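Local atomic coordinates of cycloalternan-forming enzyme (PDB entry 5F7U), a protein that is a multidomain member of glycosyl hydrolase family 31, with a TIM-barrel domain and a family 6 carbohydrate-binding module, and holds glycans in several pockets. Residues 986-991 with 1032-1037; 978-983 with 1040-1045; 534-539 with 565-570; 582-587 with 595-600. The protein carries 1 engineered substitution. One frame throughout, in Å; residues are numbered along the deposited sequence.

Contact 1: 986-991 with 1032-1037; sequences ASDYTM and PVTLQA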
# COMPACT_ATOMS: atom_id res chain seq x y z
N ALA A 986 -10.41 -6.56 36.12
CA ALA A 986 -11.52 -7.17 36.85
C ALA A 986 -11.53 -6.66 38.29
O ALA A 986 -10.52 -6.74 38.99
CB ALA A 986 -11.40 -8.68 36.80
N SER A 987 -12.66 -6.13 38.72
CA SER A 987 -12.76 -5.47 40.02
C SER A 987 -14.20 -5.09 40.28
O SER A 987 -15.01 -5.03 39.35
CB SER A 987 -11.95 -4.15 40.01
OG SER A 987 -11.87 -3.58 41.31
N ASP A 988 -14.49 -4.78 41.55
CA ASP A 988 -15.70 -4.02 41.85
C ASP A 988 -15.51 -2.58 41.39
O ASP A 988 -14.40 -2.07 41.45
CB ASP A 988 -16.01 -4.06 43.34
CG ASP A 988 -16.63 -5.38 43.78
OD1 ASP A 988 -16.76 -6.33 42.96
OD2 ASP A 988 -17.01 -5.45 44.96
N TYR A 989 -16.60 -1.95 40.92
CA TYR A 989 -16.60 -0.55 40.50
C TYR A 989 -17.89 0.10 40.98
O TYR A 989 -18.81 -0.60 41.45
CB TYR A 989 -16.53 -0.43 38.97
CG TYR A 989 -15.18 -0.83 38.42
CD1 TYR A 989 -14.15 0.11 38.31
CD2 TYR A 989 -14.94 -2.14 37.96
CE1 TYR A 989 -12.91 -0.25 37.79
CE2 TYR A 989 -13.71 -2.51 37.45
CZ TYR A 989 -12.69 -1.56 37.38
OH TYR A 989 -11.44 -1.88 36.89
N THR A 990 -17.92 1.42 40.92
CA THR A 990 -19.16 2.17 41.09
C THR A 990 -19.68 2.58 39.73
O THR A 990 -18.97 3.21 38.94
CB THR A 990 -18.94 3.42 41.95
OG1 THR A 990 -18.37 3.03 43.19
CG2 THR A 990 -20.27 4.11 42.20
N MET A 991 -20.92 2.21 39.44
CA MET A 991 -21.59 2.70 38.23
C MET A 991 -22.50 3.89 38.59
O MET A 991 -23.47 3.72 39.34
CB MET A 991 -22.37 1.56 37.58
CG MET A 991 -23.16 1.98 36.34
SD MET A 991 -23.96 0.61 35.50
CE MET A 991 -25.18 0.08 36.73
N PRO A 1032 -23.30 -0.27 43.00
CA PRO A 1032 -22.14 -1.18 43.06
C PRO A 1032 -22.26 -2.28 42.00
O PRO A 1032 -23.31 -2.95 41.90
CB PRO A 1032 -22.20 -1.77 44.48
CG PRO A 1032 -23.62 -1.63 44.91
CD PRO A 1032 -24.25 -0.51 44.12
N VAL A 1033 -21.19 -2.44 41.20
CA VAL A 1033 -21.14 -3.46 40.15
C VAL A 1033 -19.80 -4.19 40.23
O VAL A 1033 -18.83 -3.67 40.79
CB VAL A 1033 -21.35 -2.88 38.72
CG1 VAL A 1033 -22.71 -2.18 38.59
CG2 VAL A 1033 -20.22 -1.94 38.30
N THR A 1034 -19.77 -5.40 39.67
CA THR A 1034 -18.53 -6.17 39.59
C THR A 1034 -18.29 -6.38 38.10
O THR A 1034 -19.15 -6.94 37.40
CB THR A 1034 -18.67 -7.52 40.32
OG1 THR A 1034 -18.92 -7.27 41.71
CG2 THR A 1034 -17.39 -8.33 40.19
N LEU A 1035 -17.15 -5.88 37.62
CA LEU A 1035 -16.81 -5.96 36.20
C LEU A 1035 -15.63 -6.87 35.96
O LEU A 1035 -14.68 -6.91 36.76
CB LEU A 1035 -16.53 -4.58 35.62
CG LEU A 1035 -17.69 -3.59 35.71
CD1 LEU A 1035 -17.23 -2.29 35.05
CD2 LEU A 1035 -18.97 -4.11 35.04
N GLN A 1036 -15.69 -7.60 34.86
CA GLN A 1036 -14.57 -8.45 34.48
C GLN A 1036 -13.77 -7.85 33.34
O GLN A 1036 -14.10 -6.77 32.84
CB GLN A 1036 -15.06 -9.87 34.16
CG GLN A 1036 -16.29 -9.93 33.29
CD GLN A 1036 -16.93 -11.29 33.25
OE1 GLN A 1036 -17.09 -11.96 34.28
NE2 GLN A 1036 -17.31 -11.71 32.06
N ALA A 1037 -12.70 -8.55 32.94
CA ALA A 1037 -11.98 -8.21 31.69
C ALA A 1037 -12.85 -8.35 30.44
O ALA A 1037 -13.77 -9.19 30.37
CB ALA A 1037 -10.75 -9.09 31.56

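Contact 2: 978-983 with 1040-1045; sequences FDIDAV and NQVVFD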
# COMPACT_ATOMS: atom_id res chain seq x y z
N PHE A 978 -25.78 -1.79 27.38
CA PHE A 978 -24.46 -1.17 27.24
C PHE A 978 -23.38 -2.24 27.11
O PHE A 978 -23.48 -3.33 27.70
CB PHE A 978 -24.10 -0.33 28.48
CG PHE A 978 -24.99 0.87 28.72
CD1 PHE A 978 -26.18 0.74 29.44
CD2 PHE A 978 -24.61 2.14 28.29
CE1 PHE A 978 -26.99 1.85 29.69
CE2 PHE A 978 -25.42 3.25 28.53
CZ PHE A 978 -26.61 3.11 29.24
N ASP A 979 -22.33 -1.88 26.37
CA ASP A 979 -21.12 -2.68 26.28
C ASP A 979 -20.09 -1.89 27.06
O ASP A 979 -19.66 -0.82 26.63
CB ASP A 979 -20.68 -2.79 24.81
CG ASP A 979 -21.71 -3.49 23.93
OD1 ASP A 979 -22.08 -4.64 24.24
OD2 ASP A 979 -22.12 -2.90 22.90
N ILE A 980 -19.71 -2.40 28.24
CA ILE A 980 -18.90 -1.60 29.15
C ILE A 980 -17.56 -2.24 29.48
O ILE A 980 -17.49 -3.43 29.78
CB ILE A 980 -19.68 -1.26 30.44
CG1 ILE A 980 -20.78 -0.24 30.09
CG2 ILE A 980 -18.75 -0.71 31.53
CD1 ILE A 980 -21.76 0.06 31.19
N ASP A 981 -16.50 -1.44 29.40
CA ASP A 981 -15.19 -1.90 29.84
C ASP A 981 -14.92 -1.63 31.32
O ASP A 981 -15.36 -0.62 31.87
CB ASP A 981 -14.10 -1.25 28.99
CG ASP A 981 -13.98 -1.89 27.63
OD1 ASP A 981 -14.13 -3.14 27.54
OD2 ASP A 981 -13.74 -1.14 26.65
N ALA A 982 -14.19 -2.55 31.95
CA ALA A 982 -13.56 -2.28 33.23
C ALA A 982 -12.45 -1.25 33.02
O ALA A 982 -11.69 -1.34 32.05
CB ALA A 982 -12.99 -3.56 33.82
N VAL A 983 -12.37 -0.25 33.90
CA VAL A 983 -11.38 0.82 33.72
C VAL A 983 -9.95 0.31 33.97
O VAL A 983 -9.03 0.66 33.23
CB VAL A 983 -11.70 2.07 34.60
CG1 VAL A 983 -10.66 3.17 34.39
CG2 VAL A 983 -13.10 2.60 34.31
N ASN A 1040 -18.19 -6.03 29.13
CA ASN A 1040 -19.18 -6.40 30.14
C ASN A 1040 -20.55 -6.05 29.61
O ASN A 1040 -20.77 -4.92 29.16
CB ASN A 1040 -18.93 -5.66 31.46
CG ASN A 1040 -17.66 -6.13 32.15
OD1 ASN A 1040 -17.72 -7.01 32.99
ND2 ASN A 1040 -16.51 -5.55 31.79
N GLN A 1041 -21.46 -7.01 29.66
CA GLN A 1041 -22.83 -6.78 29.19
C GLN A 1041 -23.61 -6.16 30.33
O GLN A 1041 -23.81 -6.81 31.35
CB GLN A 1041 -23.48 -8.10 28.75
CG GLN A 1041 -24.94 -7.93 28.31
CD GLN A 1041 -25.65 -9.24 27.97
OE1 GLN A 1041 -25.65 -10.20 28.76
NE2 GLN A 1041 -26.29 -9.27 26.80
N VAL A 1042 -24.04 -4.91 30.15
CA VAL A 1042 -24.80 -4.20 31.20
C VAL A 1042 -26.17 -3.84 30.64
O VAL A 1042 -26.28 -2.99 29.75
CB VAL A 1042 -24.04 -2.96 31.72
CG1 VAL A 1042 -24.84 -2.20 32.78
CG2 VAL A 1042 -22.67 -3.36 32.27
N VAL A 1043 -27.21 -4.50 31.16
CA VAL A 1043 -28.57 -4.35 30.65
C VAL A 1043 -29.46 -3.69 31.70
O VAL A 1043 -29.62 -4.22 32.81
CB VAL A 1043 -29.21 -5.70 30.22
CG1 VAL A 1043 -30.56 -5.46 29.55
CG2 VAL A 1043 -28.29 -6.50 29.30
N PHE A 1044 -30.02 -2.55 31.35
CA PHE A 1044 -31.07 -1.93 32.15
C PHE A 1044 -32.41 -2.37 31.56
O PHE A 1044 -32.61 -2.30 30.34
CB PHE A 1044 -30.95 -0.41 32.12
CG PHE A 1044 -29.77 0.11 32.88
CD1 PHE A 1044 -28.48 0.06 32.35
CD2 PHE A 1044 -29.96 0.71 34.13
CE1 PHE A 1044 -27.39 0.55 33.07
CE2 PHE A 1044 -28.88 1.21 34.85
CZ PHE A 1044 -27.59 1.13 34.32
N ASP A 1045 -33.30 -2.83 32.43
CA ASP A 1045 -34.62 -3.36 32.08
C ASP A 1045 -35.70 -2.64 32.86
O ASP A 1045 -35.46 -2.20 33.98
CB ASP A 1045 -34.70 -4.83 32.51
CG ASP A 1045 -34.68 -5.78 31.36
OD1 ASP A 1045 -34.08 -5.47 30.30
OD2 ASP A 1045 -35.29 -6.87 31.51

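Contact 3: 534-539 with 565-570; sequences FKTNGG and DYVSSY. Engineered in segment 534-539: N537 (natural residue Asp). With GLC (alpha-D-glucopyranose), chain F.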
# COMPACT_ATOMS: atom_id res chain seq x y z
N PHE A 534 7.13 14.96 -11.26
CA PHE A 534 6.63 14.28 -12.45
C PHE A 534 5.70 13.14 -12.09
O PHE A 534 5.92 12.42 -11.10
CB PHE A 534 7.79 13.68 -13.24
CG PHE A 534 8.77 14.70 -13.75
CD1 PHE A 534 8.47 15.47 -14.86
CD2 PHE A 534 10.00 14.90 -13.10
CE1 PHE A 534 9.38 16.42 -15.35
CE2 PHE A 534 10.92 15.86 -13.57
CZ PHE A 534 10.61 16.61 -14.71
N LYS A 535 4.68 12.98 -12.93
CA LYS A 535 3.86 11.76 -12.90
C LYS A 535 4.44 10.81 -13.92
O LYS A 535 4.13 10.88 -15.11
CB LYS A 535 2.37 12.06 -13.15
CG LYS A 535 1.48 10.79 -13.16
CD LYS A 535 -0.00 11.16 -13.33
CE LYS A 535 -0.86 9.89 -13.23
NZ LYS A 535 -2.33 10.18 -13.38
N THR A 536 5.31 9.93 -13.43
CA THR A 536 6.04 8.99 -14.28
C THR A 536 5.23 7.73 -14.49
O THR A 536 5.22 6.83 -13.65
CB THR A 536 7.44 8.70 -13.70
OG1 THR A 536 7.37 8.71 -12.27
CG2 THR A 536 8.41 9.78 -14.13
N ASN A 537 4.50 7.72 -15.59
CA ASN A 537 3.62 6.62 -15.96
C ASN A 537 4.35 5.58 -16.78
O ASN A 537 5.43 5.83 -17.31
CB ASN A 537 2.50 7.18 -16.83
CG ASN A 537 1.17 6.51 -16.55
OD1 ASN A 537 1.07 5.31 -16.33
ND2 ASN A 537 0.14 7.33 -16.48
N GLY A 538 3.73 4.41 -16.92
CA GLY A 538 4.29 3.33 -17.71
C GLY A 538 5.49 2.67 -17.05
O GLY A 538 5.67 2.73 -15.83
N GLY A 539 6.31 2.04 -17.88
CA GLY A 539 7.49 1.33 -17.38
C GLY A 539 7.38 -0.18 -17.54
O GLY A 539 8.40 -0.88 -17.43
N ASP A 565 13.99 1.54 -12.00
CA ASP A 565 15.14 2.33 -12.49
C ASP A 565 14.67 3.65 -13.08
O ASP A 565 15.25 4.72 -12.82
CB ASP A 565 15.94 1.53 -13.52
CG ASP A 565 16.84 0.48 -12.90
OD1 ASP A 565 17.05 0.49 -11.66
OD2 ASP A 565 17.37 -0.35 -13.67
N TYR A 566 13.59 3.57 -13.87
CA TYR A 566 12.98 4.74 -14.50
C TYR A 566 12.44 5.71 -13.44
O TYR A 566 12.77 6.90 -13.44
CB TYR A 566 11.88 4.22 -15.44
CG TYR A 566 10.70 5.15 -15.76
CD1 TYR A 566 10.91 6.47 -16.21
CD2 TYR A 566 9.40 4.67 -15.71
CE1 TYR A 566 9.82 7.29 -16.54
CE2 TYR A 566 8.31 5.48 -16.04
CZ TYR A 566 8.54 6.79 -16.48
OH TYR A 566 7.48 7.61 -16.82
N VAL A 567 11.60 5.19 -12.54
CA VAL A 567 10.94 6.05 -11.56
C VAL A 567 11.96 6.69 -10.63
O VAL A 567 11.89 7.91 -10.33
CB VAL A 567 9.86 5.25 -10.79
CG1 VAL A 567 9.39 5.98 -9.52
CG2 VAL A 567 8.67 4.98 -11.70
N SER A 568 12.91 5.88 -10.15
CA SER A 568 13.94 6.41 -9.25
C SER A 568 14.82 7.46 -9.94
O SER A 568 15.18 8.46 -9.31
CB SER A 568 14.80 5.29 -8.65
OG SER A 568 15.57 4.64 -9.64
N SER A 569 15.13 7.25 -11.22
CA SER A 569 15.98 8.22 -11.95
C SER A 569 15.33 9.59 -11.99
O SER A 569 15.99 10.61 -11.71
CB SER A 569 16.29 7.75 -13.37
OG SER A 569 17.19 6.66 -13.35
N TYR A 570 14.04 9.61 -12.34
CA TYR A 570 13.29 10.86 -12.38
C TYR A 570 13.11 11.49 -11.00
O TYR A 570 13.20 12.71 -10.87
CB TYR A 570 11.93 10.63 -12.98
CG TYR A 570 11.77 10.91 -14.45
CD1 TYR A 570 12.01 9.91 -15.40
CD2 TYR A 570 11.29 12.15 -14.89
CE1 TYR A 570 11.79 10.15 -16.76
CE2 TYR A 570 11.07 12.40 -16.24
CZ TYR A 570 11.32 11.39 -17.17
OH TYR A 570 11.06 11.60 -18.52
C1 GLC F . -2.29 6.01 -18.32
C2 GLC F . -2.50 6.34 -16.83
C3 GLC F . -3.68 7.31 -16.60
C4 GLC F . -3.53 8.56 -17.48
C5 GLC F . -3.15 8.19 -18.92
C6 GLC F . -2.83 9.39 -19.79
O2 GLC F . -2.56 5.14 -16.05
O3 GLC F . -3.75 7.72 -15.22
O4 GLC F . -4.76 9.30 -17.49
O5 GLC F . -2.05 7.25 -19.01
O6 GLC F . -2.69 8.88 -21.13
O HOH W 1 9.66 9.53 -10.96

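Contact 4: 582-587 with 595-600; sequences VSFSRS and SGIYWS. With GLC (alpha-D-glucopyranose), chain F; GLC (alpha-D-glucopyranose), chain B.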
# COMPACT_ATOMS: atom_id res chain seq x y z
N VAL A 582 8.06 15.82 -5.94
CA VAL A 582 7.47 14.51 -5.62
C VAL A 582 7.18 13.78 -6.92
O VAL A 582 6.68 14.40 -7.87
CB VAL A 582 6.14 14.74 -4.86
CG1 VAL A 582 5.35 13.45 -4.67
CG2 VAL A 582 6.42 15.37 -3.51
N SER A 583 7.46 12.47 -6.98
CA SER A 583 7.00 11.61 -8.09
C SER A 583 5.70 10.89 -7.77
O SER A 583 5.41 10.59 -6.60
CB SER A 583 8.06 10.57 -8.42
OG SER A 583 9.22 11.20 -8.95
N PHE A 584 4.95 10.55 -8.83
CA PHE A 584 3.64 9.92 -8.72
C PHE A 584 3.68 8.88 -9.84
O PHE A 584 3.72 9.24 -11.03
CB PHE A 584 2.59 11.02 -8.94
CG PHE A 584 1.20 10.67 -8.51
CD1 PHE A 584 0.37 9.87 -9.34
CD2 PHE A 584 0.66 11.20 -7.33
CE1 PHE A 584 -0.94 9.56 -8.96
CE2 PHE A 584 -0.66 10.89 -6.95
CZ PHE A 584 -1.45 10.07 -7.78
N SER A 585 3.72 7.59 -9.47
CA SER A 585 4.02 6.51 -10.45
C SER A 585 3.13 5.30 -10.22
O SER A 585 2.43 5.25 -9.20
CB SER A 585 5.47 6.06 -10.32
OG SER A 585 6.34 7.18 -10.38
N ARG A 586 3.12 4.35 -11.16
CA ARG A 586 2.28 3.15 -10.95
C ARG A 586 3.02 1.83 -10.91
O ARG A 586 2.51 0.87 -10.31
CB ARG A 586 1.14 3.07 -11.96
CG ARG A 586 1.59 2.86 -13.37
CD ARG A 586 0.40 2.66 -14.30
NE ARG A 586 0.94 2.13 -15.54
CZ ARG A 586 0.35 2.20 -16.73
NH1 ARG A 586 -0.85 2.80 -16.88
NH2 ARG A 586 0.96 1.65 -17.78
N SER A 587 4.22 1.77 -11.51
CA SER A 587 4.89 0.49 -11.72
C SER A 587 6.18 0.38 -10.96
O SER A 587 6.89 1.37 -10.79
CB SER A 587 5.21 0.30 -13.21
OG SER A 587 5.69 -1.03 -13.41
N SER A 595 11.13 5.84 -3.90
CA SER A 595 10.97 6.89 -4.92
C SER A 595 9.52 7.38 -5.15
O SER A 595 9.01 7.30 -6.26
CB SER A 595 11.62 6.43 -6.24
OG SER A 595 13.01 6.14 -6.03
N GLY A 596 8.87 7.88 -4.09
CA GLY A 596 7.63 8.65 -4.26
C GLY A 596 6.32 7.88 -4.12
O GLY A 596 6.27 6.81 -3.49
N ILE A 597 5.26 8.45 -4.68
CA ILE A 597 3.89 7.94 -4.51
C ILE A 597 3.62 6.87 -5.57
O ILE A 597 4.11 6.99 -6.71
CB ILE A 597 2.85 9.09 -4.66
CG1 ILE A 597 3.00 10.05 -3.48
CG2 ILE A 597 1.42 8.56 -4.74
CD1 ILE A 597 2.35 11.40 -3.70
N TYR A 598 2.85 5.84 -5.20
CA TYR A 598 2.35 4.87 -6.20
C TYR A 598 0.84 4.89 -6.19
O TYR A 598 0.25 4.82 -5.10
CB TYR A 598 2.90 3.44 -5.94
CG TYR A 598 4.37 3.44 -6.23
CD1 TYR A 598 5.27 3.94 -5.27
CD2 TYR A 598 4.87 3.09 -7.49
CE1 TYR A 598 6.64 4.05 -5.55
CE2 TYR A 598 6.23 3.20 -7.77
CZ TYR A 598 7.10 3.68 -6.81
OH TYR A 598 8.46 3.77 -7.08
N TRP A 599 0.22 5.04 -7.38
CA TRP A 599 -1.25 4.92 -7.45
C TRP A 599 -1.67 3.62 -8.12
O TRP A 599 -0.89 3.04 -8.87
CB TRP A 599 -1.91 6.15 -8.10
CG TRP A 599 -2.16 6.07 -9.58
CD1 TRP A 599 -3.34 5.77 -10.18
CD2 TRP A 599 -1.21 6.30 -10.64
NE1 TRP A 599 -3.20 5.82 -11.55
CE2 TRP A 599 -1.91 6.13 -11.86
CE3 TRP A 599 0.15 6.66 -10.67
CZ2 TRP A 599 -1.29 6.28 -13.12
CZ3 TRP A 599 0.77 6.83 -11.92
CH2 TRP A 599 0.04 6.61 -13.14
N SER A 600 -2.89 3.16 -7.81
CA SER A 600 -3.35 1.82 -8.20
C SER A 600 -3.76 1.66 -9.67
O SER A 600 -4.25 0.61 -10.07
CB SER A 600 -4.48 1.40 -7.25
OG SER A 600 -5.64 2.18 -7.51
C1 GLC F . -2.29 6.01 -18.32
C2 GLC F . -2.50 6.34 -16.83
C3 GLC F . -3.68 7.31 -16.60
C4 GLC F . -3.53 8.56 -17.48
C5 GLC F . -3.15 8.19 -18.92
C6 GLC F . -2.83 9.39 -19.79
O2 GLC F . -2.56 5.14 -16.05
O3 GLC F . -3.75 7.72 -15.22
O4 GLC F . -4.76 9.30 -17.49
O5 GLC F . -2.05 7.25 -19.01
O6 GLC F . -2.69 8.88 -21.13
C1 GLC B . -4.12 2.68 -22.21
C2 GLC B . -2.72 2.65 -21.59
C3 GLC B . -2.71 3.22 -20.17
C4 GLC B . -3.24 4.66 -20.15
C5 GLC B . -4.64 4.64 -20.81
C6 GLC B . -5.27 6.02 -20.96
O1 GLC B . -4.96 1.71 -21.58
O2 GLC B . -2.25 1.30 -21.57
O3 GLC B . -1.39 3.14 -19.63
O4 GLC B . -3.37 5.17 -18.81
O5 GLC B . -4.71 3.99 -22.10
O6 GLC B . -6.28 6.05 -19.95
O HOH W 2 6.69 7.67 -7.72
O HOH W 3 9.17 1.98 -9.20

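Contact 1: 986-991 with 1032-1037
Strands 987-991 and 1032-1035 run antiparallel, with their axes 4.6 Å apart at closest and 139° apart in direction. S987 with L1035 and Y989 with V1033 are hydrogen-bonded pairs. D988 with T1034 and T990 with P1032 are non-hydrogen-bonded pairs. Four backbone bonds set the register. The bond from V1033 N to Y989 O is the straightest, at 3.0 Å and 176° at the hydrogen. The return bond, Y989 N to V1033 O, measures 2.8 Å. In both, the donor stands above the accepting carbonyl plane.

D988 and T1034 lie side by side on one face. T1034 OG1 donates to D988 OD1 at 2.7 Å and meets it from above the carboxylate plane. On the other face, beyond S987, apolar side chains meet. The L1035 side chain crosses that of Y989 at about a right angle, and L1035 CD1 lies 3.7 Å from Y989 CD2. The M991 chain bends at chi3 (66°), and its CE comes 3.8 Å from V1033 CG1. Y989 OH bonds to G985 O and D984 N.

These apolar side chains lie within the carbohydrate-binding module and pack beside I1061 of strand 1054-1062, V1006 and I1008 of strand 1002-1008 and V1042 of strand 1039-1045.

Contact 2: 978-983 with 1040-1045
N1040 opens the second segment with a double grip on one carbonyl. Its N donates to I980 O at 2.8 Å, in the carbonyl plane. Its CG is anti to the carbonyl carbon (chi1 -69°), beside its own N. This turns ND2 to the same I980 O, at 3.1 Å. I980 O lies close to the plane of the side-chain amide, while ND2 stands above the plane of the I980 carbonyl. N1040 O takes I980 N in return, at 2.9 Å. The other end of the amide, OD1, accepts from N1009 ND2 and Q1036 N, so both ends are used and the flip of the amide is fixed.

Q1041 faces D979 in a non-hydrogen-bonded pair on the opposite face of the sheet. Its extended chain reaches E977 through NE2. D979 bonds through OD2 to H947, a residue of a glycan pocket.

V1042 pairs with F978. V1042 N donates to F978 O at 3.0 Å. F978 N donates to V1042 O at 2.7 Å, and this oxygen also lies at the edge of the F978 ring, in its plane. V1042 CG2 touches I980 CD1 at 3.7 Å.

F1044 brings CD1 to 3.5 Å from F978 CE1. The two rings meet obliquely, with planes 73° apart.

With V1006 of the adjacent strand 1002-1008, F978, I980, V1042 and F1044 form a buried apolar layer that faces V1059 of strand 1054-1062 and M991 of the other sheet. An apolar layer between antiparallel sheets is characteristic of the beta-sandwich of family 6 carbohydrate-binding modules.

Contact 3: 534-539 with 565-570
T536 has OG1 in the crowded position between the backbone N and the carbonyl carbon (chi1 35°), which sets CG2 anti to the carbonyl carbon. CG2 lies over one face of the Y570 ring, 3.8 Å from its centroid, as a CH-pi contact. Y566 has CG anti to the backbone N (chi1 154°), and its ring slides past T536 toward the strand end. Y566 OH donates to N537 O at 2.8 Å, in the carbonyl plane and on a lone pair. The Y570 ring turns its edge to the face of F534 in a T-shaped pair, with planes at 77°. Y570 CD2 comes 3.5 Å from F534 CD2. A water bridges T536 OG1 and V567 O, at 2.8 Å from each. T536 OG1 is also hydrogen-bonded to S585 OG.

N537 is an engineered residue. Its OD1 accepts G538 N at 2.9 Å. K535 points the other way, with a salt bridge to E400 and a weak bond from NZ to the glucose O3 of chain F.

The contact seats helix 555-577 on a barrel strand of the TIM-barrel domain. Strand 534-536 lies between strands 452-457 and 584-585, and V567 on the helix also touches S585 and Y598.

Contact 4: 582-587 with 595-600
Two parallel neighbours in the eight-stranded TIM barrel, strands 584-585 and 597-599, meet here at the glycan pocket. No helix lies between them in the chain. F584 pairs with I597 on one face, which W368 also touches. S585 pairs with Y598 on the other, which meets V567 of helix 555-577.

I597 N donates to S583 O, S585 N to I597 O, and W599 N to S585 O at 2.9 Å. The last runs nearly along the C=O axis. A water donates to I597 O and S595 O and accepts from S585 OG at 2.7 Å, tying the segments together. S585 OG is also hydrogen-bonded to T536 OG1.

F584 has CG anti to the backbone N (chi1 -164°), which carries its ring to both partners. F584 CD2 touches I597 CG2 at 3.8 Å. F584 CD1 lies 3.5 Å from W599 CE3, but the rings are slid apart and barely overlap, with planes at 30°.

R586 runs alongside W599, with its CB over the six-membered ring, 3.8 Å from the centroid. K535 makes a cation-pi contact with the same indole. Beyond CG the R586 chain is extended to NE, which forms a salt bridge with E540. Its tip reaches two bound glucoses: NH1 donates to O3 of chain B at 2.8 Å (157° at the hydrogen) and weakly to O2 of chain F at 3.0 Å.

Overall arrangement
The four contacts fall into two pairs in different domains. Contacts 3 and 4 come first in the chain, one after the other, with centres 8 Å apart in the TIM barrel. Strands 534-536 and 584-585 are neighbours there, helix 555-577 connects them, and T536 OG1 probably bonds to S585 OG. Both contacts touch the glucose of chain F, so both contribute residues to its pocket. Contacts 1 and 2 follow in the carbohydrate-binding module, centres 10 Å apart. Contact 1 is nested inside the loop closed by contact 2, and M991 packs on F1044 between their sheets. The pairs lie about 47 to 60 Å apart between centres, and do not touch.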